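Local coordinates for SusD superfamily protein (PDB 3OTN) that probably binds nutrients such as carbohydrates at the bacterial outer membrane, at residues 335-338 against 339-342; 289-292 against 293-296. All coordinates share one frame; numbering follows the deposited sequence.

Contact 1. Residues 335-338 against 339-342; sequences YIYK and FFDQ
A type I beta turn from Tyr337 to Phe340, following strand 334-336, brings the rings of its first and last residues together. Phe340 N closes it with a hydrogen bond to Tyr337 O (3.0 Å), approaching from above the carbonyl plane. The two rings form an offset stack, centroids 4.5 Å apart and planes at 26°. Tyr337 CE1 sits over the Phe340 face, 3.4 Å from Phe340 CG, and Phe340 CB in turn lies over the tyrosine face as a CH-pi contact. Both rings reach this position with CG anti to the backbone N (chi1 -158° for Tyr337, -166° for Phe340). Phe339 runs alongside Lys338 instead: Lys338 CG lies over the phenylalanine face, 4.0 Å from its centroid, while the extended chain carries NZ on to a salt bridge with Glu421 and hydrogen bonds to Cys419 O and Asp417 O. Ile336 CG2 meets the same ring obliquely at Phe339 CD2, 4.2 Å away. An alanine in place of Phe339 would probably leave the lysine methylenes and Ile336 CG2 without their aromatic partner, opening a gap in this buried turn. A water bridges the backbone across the turn, donating to Ile336 O (2.8 Å) and accepting from Phe339 N (2.9 Å).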
ATOM      1  N   TYR A 335     -15.604   7.637  11.343  1.00 21.63           N
ATOM      2  CA  TYR A 335     -15.341   7.288   9.959  1.00 21.41           C
ATOM      3  C   TYR A 335     -14.003   7.874   9.531  1.00 19.44           C
ATOM      4  O   TYR A 335     -13.532   8.873  10.114  1.00 21.93           O
ATOM      5  CB  TYR A 335     -16.471   7.792   9.082  1.00 23.09           C
ATOM      6  CG  TYR A 335     -17.764   7.085   9.394  1.00 23.50           C
ATOM      7  CD1 TYR A 335     -18.110   5.910   8.719  1.00 22.46           C
ATOM      8  CD2 TYR A 335     -18.620   7.548  10.408  1.00 25.08           C
ATOM      9  CE1 TYR A 335     -19.291   5.209   9.033  1.00 22.23           C
ATOM     10  CE2 TYR A 335     -19.804   6.852  10.730  1.00 23.88           C
ATOM     11  CZ  TYR A 335     -20.131   5.692  10.034  1.00 24.03           C
ATOM     12  OH  TYR A 335     -21.290   5.008  10.322  1.00 31.41           O
ATOM     13  N   ILE A 336     -13.388   7.239   8.539  1.00 19.11           N
ATOM     14  CA  ILE A 336     -12.132   7.719   7.988  1.00 20.07           C
ATOM     15  C   ILE A 336     -12.344   8.940   7.105  1.00 20.10           C
ATOM     16  O   ILE A 336     -13.057   8.881   6.113  1.00 21.82           O
ATOM     17  CB  ILE A 336     -11.371   6.621   7.238  1.00 19.96           C
ATOM     18  CG1 ILE A 336     -10.928   5.535   8.236  1.00 21.60           C
ATOM     19  CG2 ILE A 336     -10.128   7.265   6.554  1.00 14.18           C
ATOM     20  CD1 ILE A 336     -10.830   4.086   7.665  1.00 17.64           C
ATOM     21  N   TYR A 337     -11.716  10.040   7.517  1.00 21.87           N
ATOM     22  CA  TYR A 337     -11.676  11.317   6.812  1.00 22.18           C
ATOM     23  C   TYR A 337     -10.349  11.544   6.089  1.00 21.33           C
ATOM     24  O   TYR A 337     -10.237  12.476   5.288  1.00 19.07           O
ATOM     25  CB  TYR A 337     -11.856  12.462   7.831  1.00 23.44           C
ATOM     26  CG  TYR A 337     -12.339  13.775   7.278  1.00 24.48           C
ATOM     27  CD1 TYR A 337     -13.609  13.898   6.714  1.00 22.44           C
ATOM     28  CD2 TYR A 337     -11.529  14.927   7.328  1.00 20.46           C
ATOM     29  CE1 TYR A 337     -14.070  15.137   6.221  1.00 21.97           C
ATOM     30  CE2 TYR A 337     -11.997  16.158   6.821  1.00 22.42           C
ATOM     31  CZ  TYR A 337     -13.262  16.250   6.288  1.00 21.67           C
ATOM     32  OH  TYR A 337     -13.718  17.457   5.798  1.00 23.97           O
ATOM     33  N   LYS A 338      -9.366  10.670   6.327  1.00 21.12           N
ATOM     34  CA  LYS A 338      -7.988  10.824   5.791  1.00 21.56           C
ATOM     35  C   LYS A 338      -7.914  11.062   4.270  1.00 20.13           C
ATOM     36  O   LYS A 338      -7.057  11.819   3.778  1.00 19.70           O
ATOM     37  CB  LYS A 338      -7.195   9.592   6.205  1.00 24.16           C
ATOM     38  CG  LYS A 338      -5.735   9.636   6.054  1.00 31.72           C
ATOM     39  CD  LYS A 338      -5.113   8.458   6.809  1.00 28.81           C
ATOM     40  CE  LYS A 338      -3.663   8.369   6.511  1.00 21.10           C
ATOM     41  NZ  LYS A 338      -2.939   7.402   7.362  1.00 19.92           N
ATOM     42  N   PHE A 339      -8.872  10.497   3.544  1.00 17.27           N
ATOM     43  CA  PHE A 339      -8.900  10.537   2.077  1.00 20.06           C
ATOM     44  C   PHE A 339     -10.127  11.261   1.523  1.00 17.05           C
ATOM     45  O   PHE A 339     -10.512  11.021   0.407  1.00 20.54           O
ATOM     46  CB  PHE A 339      -8.848   9.103   1.559  1.00 18.96           C
ATOM     47  CG  PHE A 339      -7.748   8.277   2.193  1.00 21.25           C
ATOM     48  CD1 PHE A 339      -6.418   8.640   2.030  1.00 24.46           C
ATOM     49  CD2 PHE A 339      -8.042   7.150   2.959  1.00 22.51           C
ATOM     50  CE1 PHE A 339      -5.388   7.878   2.591  1.00 28.01           C
ATOM     51  CE2 PHE A 339      -7.014   6.387   3.528  1.00 20.68           C
ATOM     52  CZ  PHE A 339      -5.692   6.755   3.328  1.00 19.08           C
ATOM     53  N   PHE A 340     -10.661  12.206   2.291  1.00 17.99           N
ATOM     54  CA  PHE A 340     -11.887  12.928   1.950  1.00 19.10           C
ATOM     55  C   PHE A 340     -11.601  14.090   0.967  1.00 19.33           C
ATOM     56  O   PHE A 340     -11.335  15.243   1.345  1.00 22.83           O
ATOM     57  CB  PHE A 340     -12.544  13.378   3.253  1.00 20.05           C
ATOM     58  CG  PHE A 340     -13.965  13.851   3.126  1.00 18.87           C
ATOM     59  CD1 PHE A 340     -14.263  15.171   2.748  1.00 23.96           C
ATOM     60  CD2 PHE A 340     -15.016  13.018   3.517  1.00 24.45           C
ATOM     61  CE1 PHE A 340     -15.602  15.607   2.703  1.00 23.56           C
ATOM     62  CE2 PHE A 340     -16.309  13.432   3.449  1.00 23.10           C
ATOM     63  CZ  PHE A 340     -16.612  14.741   3.053  1.00 26.96           C
ATOM     64  N   ASP A 341     -11.607  13.734  -0.310  1.00 19.47           N
ATOM     65  CA  ASP A 341     -11.531  14.676  -1.435  1.00 19.70           C
ATOM     66  C   ASP A 341     -12.819  15.480  -1.403  1.00 19.13           C
ATOM     67  O   ASP A 341     -13.856  15.062  -1.927  1.00 20.44           O
ATOM     68  CB  ASP A 341     -11.326  13.890  -2.750  1.00 19.29           C
ATOM     69  CG  ASP A 341     -11.263  14.788  -4.008  1.00 21.43           C
ATOM     70  OD1 ASP A 341     -11.557  16.005  -3.955  1.00 16.49           O
ATOM     71  OD2 ASP A 341     -10.960  14.230  -5.080  1.00 17.74           O
ATOM     72  N   GLN A 342     -12.733  16.643  -0.772  1.00 19.23           N
ATOM     73  CA  GLN A 342     -13.887  17.434  -0.446  1.00 22.76           C
ATOM     74  C   GLN A 342     -14.628  17.962  -1.674  1.00 22.38           C
ATOM     75  O   GLN A 342     -15.858  17.972  -1.694  1.00 20.21           O
ATOM     76  CB  GLN A 342     -13.509  18.586   0.467  1.00 24.77           C
ATOM     77  CG  GLN A 342     -14.722  19.319   1.021  1.00 35.09           C
ATOM     78  CD  GLN A 342     -14.402  20.104   2.277  1.00 52.65           C
ATOM     79  OE1 GLN A 342     -13.367  20.790   2.340  1.00 47.17           O
ATOM     80  NE2 GLN A 342     -15.279  19.994   3.299  1.00 43.99           N
TER
HETATM   81  O   HOH W   1     -11.542   9.411   3.879  1.00 22.23           O

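Contact 2. Residues 289-292 against 293-296; sequences KEFV and ESFE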
ATOM      1  N   LYS A 289     -13.672   1.640  16.669  1.00 25.44           N
ATOM      2  CA  LYS A 289     -13.661   2.501  17.857  1.00 24.56           C
ATOM      3  C   LYS A 289     -12.400   2.253  18.705  1.00 22.52           C
ATOM      4  O   LYS A 289     -11.785   3.183  19.160  1.00 23.28           O
ATOM      5  CB  LYS A 289     -14.949   2.235  18.664  1.00 26.96           C
ATOM      6  CG  LYS A 289     -15.018   2.788  20.098  1.00 38.50           C
ATOM      7  CD  LYS A 289     -16.253   2.204  20.845  1.00 43.32           C
ATOM      8  CE  LYS A 289     -15.992   2.026  22.357  1.00 47.28           C
ATOM      9  NZ  LYS A 289     -15.931   3.309  23.107  1.00 46.96           N
ATOM     10  N   GLU A 290     -12.007   0.993  18.872  1.00 25.80           N
ATOM     11  CA  GLU A 290     -10.817   0.592  19.672  1.00 26.59           C
ATOM     12  C   GLU A 290      -9.487   1.119  19.121  1.00 24.96           C
ATOM     13  O   GLU A 290      -8.607   1.536  19.886  1.00 24.97           O
ATOM     14  CB  GLU A 290     -10.712  -0.947  19.812  1.00 27.55           C
ATOM     15  CG  GLU A 290     -11.828  -1.624  20.636  1.00 25.82           C
ATOM     16  CD  GLU A 290     -13.094  -1.957  19.823  1.00 38.07           C
ATOM     17  OE1 GLU A 290     -13.246  -1.490  18.650  1.00 29.48           O
ATOM     18  OE2 GLU A 290     -13.939  -2.673  20.380  1.00 41.10           O
ATOM     19  N   PHE A 291      -9.333   1.118  17.794  1.00 22.90           N
ATOM     20  CA  PHE A 291      -8.153   1.712  17.197  1.00 21.75           C
ATOM     21  C   PHE A 291      -8.144   3.212  17.342  1.00 20.67           C
ATOM     22  O   PHE A 291      -7.108   3.794  17.690  1.00 20.12           O
ATOM     23  CB  PHE A 291      -7.988   1.338  15.732  1.00 20.42           C
ATOM     24  CG  PHE A 291      -6.733   1.902  15.106  1.00 22.02           C
ATOM     25  CD1 PHE A 291      -5.487   1.599  15.632  1.00 23.16           C
ATOM     26  CD2 PHE A 291      -6.808   2.761  14.008  1.00 19.78           C
ATOM     27  CE1 PHE A 291      -4.315   2.116  15.053  1.00 27.78           C
ATOM     28  CE2 PHE A 291      -5.661   3.290  13.430  1.00 22.86           C
ATOM     29  CZ  PHE A 291      -4.402   2.960  13.945  1.00 25.26           C
ATOM     30  N   VAL A 292      -9.276   3.854  17.062  1.00 21.68           N
ATOM     31  CA  VAL A 292      -9.338   5.310  17.155  1.00 20.59           C
ATOM     32  C   VAL A 292      -8.996   5.739  18.585  1.00 22.96           C
ATOM     33  O   VAL A 292      -8.208   6.678  18.798  1.00 25.61           O
ATOM     34  CB  VAL A 292     -10.703   5.842  16.695  1.00 21.98           C
ATOM     35  CG1 VAL A 292     -10.869   7.340  17.040  1.00 22.75           C
ATOM     36  CG2 VAL A 292     -10.882   5.601  15.173  1.00 23.68           C
ATOM     37  N   GLU A 293      -9.536   5.019  19.571  1.00 23.21           N
ATOM     38  CA  GLU A 293      -9.346   5.395  20.976  1.00 25.24           C
ATOM     39  C   GLU A 293      -7.963   4.990  21.530  1.00 26.18           C
ATOM     40  O   GLU A 293      -7.669   5.320  22.658  1.00 26.38           O
ATOM     41  CB  GLU A 293     -10.516   4.862  21.816  1.00 26.31           C
ATOM     42  CG  GLU A 293     -11.812   5.573  21.346  1.00 31.75           C
ATOM     43  CD  GLU A 293     -13.080   5.191  22.063  1.00 36.68           C
ATOM     44  OE1 GLU A 293     -13.053   4.241  22.868  1.00 33.95           O
ATOM     45  OE2 GLU A 293     -14.101   5.886  21.804  1.00 37.08           O
ATOM     46  N   SER A 294      -7.136   4.296  20.724  1.00 25.05           N
ATOM     47  CA  SER A 294      -5.762   3.896  21.106  1.00 26.42           C
ATOM     48  C   SER A 294      -4.685   4.957  20.895  1.00 27.33           C
ATOM     49  O   SER A 294      -3.564   4.794  21.378  1.00 25.18           O
ATOM     50  CB  SER A 294      -5.331   2.620  20.357  1.00 27.60           C
ATOM     51  OG  SER A 294      -5.017   2.826  18.992  1.00 22.38           O
ATOM     52  N   PHE A 295      -4.998   6.004  20.128  1.00 27.31           N
ATOM     53  CA  PHE A 295      -4.072   7.106  19.895  1.00 28.02           C
ATOM     54  C   PHE A 295      -3.803   7.843  21.209  1.00 29.84           C
ATOM     55  O   PHE A 295      -4.672   7.934  22.054  1.00 27.66           O
ATOM     56  CB  PHE A 295      -4.627   8.125  18.897  1.00 28.96           C
ATOM     57  CG  PHE A 295      -4.587   7.678  17.459  1.00 20.67           C
ATOM     58  CD1 PHE A 295      -5.411   6.654  17.008  1.00 20.61           C
ATOM     59  CD2 PHE A 295      -3.801   8.366  16.527  1.00 25.33           C
ATOM     60  CE1 PHE A 295      -5.403   6.271  15.677  1.00 24.85           C
ATOM     61  CE2 PHE A 295      -3.789   7.986  15.194  1.00 21.33           C
ATOM     62  CZ  PHE A 295      -4.589   6.947  14.766  1.00 24.42           C
ATOM     63  N   GLU A 296      -2.606   8.402  21.318  1.00 28.88           N
ATOM     64  CA  GLU A 296      -2.184   9.164  22.473  1.00 33.60           C
ATOM     65  C   GLU A 296      -3.162  10.333  22.712  1.00 32.76           C
ATOM     66  O   GLU A 296      -3.725  10.908  21.754  1.00 30.10           O
ATOM     67  CB  GLU A 296      -0.753   9.656  22.226  1.00 33.45           C
ATOM     68  CG  GLU A 296       0.068  10.002  23.476  1.00 42.41           C
ATOM     69  CD  GLU A 296       1.531  10.268  23.140  1.00 43.53           C
ATOM     70  OE1 GLU A 296       2.092   9.612  22.215  1.00 35.80           O
ATOM     71  OE2 GLU A 296       2.133  11.132  23.810  1.00 47.50           O
TER
HETATM   72  O   HOH W   2      -7.624   8.608  21.061  1.00 45.44           O
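Where the short helix 289-292 runs into a type I beta turn from Val292 to Phe295, two side-chain pairs one helical turn apart, Lys289 with Glu293 and Phe291 with Phe295, cross the junction. In the aromatic pair the rings are T-shaped (edge-to-face): the edge of Phe295 points at the face of Phe291, with planes at 64° and centroids 5.2 Å apart. Phe295 CE1 does the touching; it stands above the Phe291 ring, displaced toward its rim, and comes within 3.7 Å of Phe291 CE2. The first torsions differ: CG of Phe291 is swung away from its amide nitrogen (chi1 -178°), that of Phe295 away from its own carbonyl carbon (chi1 -75°), and together they bring the CE1 edge of Phe295 against the Phe291 face. Beyond this pair, Phe295 also meets the ring of Phe416, and Phe291 packs on Cys419.

On the exposed side, Lys289 bends at its last two torsions and brings NZ to the carboxylate of Glu293, whose chain is extended beyond CG. The salt bridge is lopsided: NZ lies 3.0 Å from Glu293 OE1 on the syn side, slightly out of the carboxylate plane, and makes a weak bond to OE2. That second oxygen also has Tyr334 OH as a partner, which probably helps to fix the rotation of the carboxylate. Between the same two residues the backbone makes the i to i+4 bond, Glu293 N to Lys289 O at 2.9 Å.

Ser294 uses both of its donors on one carbonyl. Phe291 O is gripped twice: Ser294 N reaches it at 3.1 Å from well above the carbonyl plane, whereas the hydroxyl Ser294 OG donates from nearer that plane at 2.6 Å.

Contact 2 comes first along the chain, and strands 308-312 and 329-331 intervene before contact 1 opens on strand 334-336. Their centres are 17 Å apart and the nearest atoms about 6 Å, so the two do not touch. Cys419 is a neighbour of both: it lends its carbonyl to Lys338 of contact 1 and packs against Phe291 of contact 2. Tyr334, the partner of Glu293, directly precedes 335-338 in the same strand. Contact 1 is buried, its centre about 17 Å from the centre of the chain; contact 2, its centre about 22 Å from that point, is partly exposed. A bound acetate, probably from the crystallisation liquor, lies about 4 Å from the side chain of Ser294.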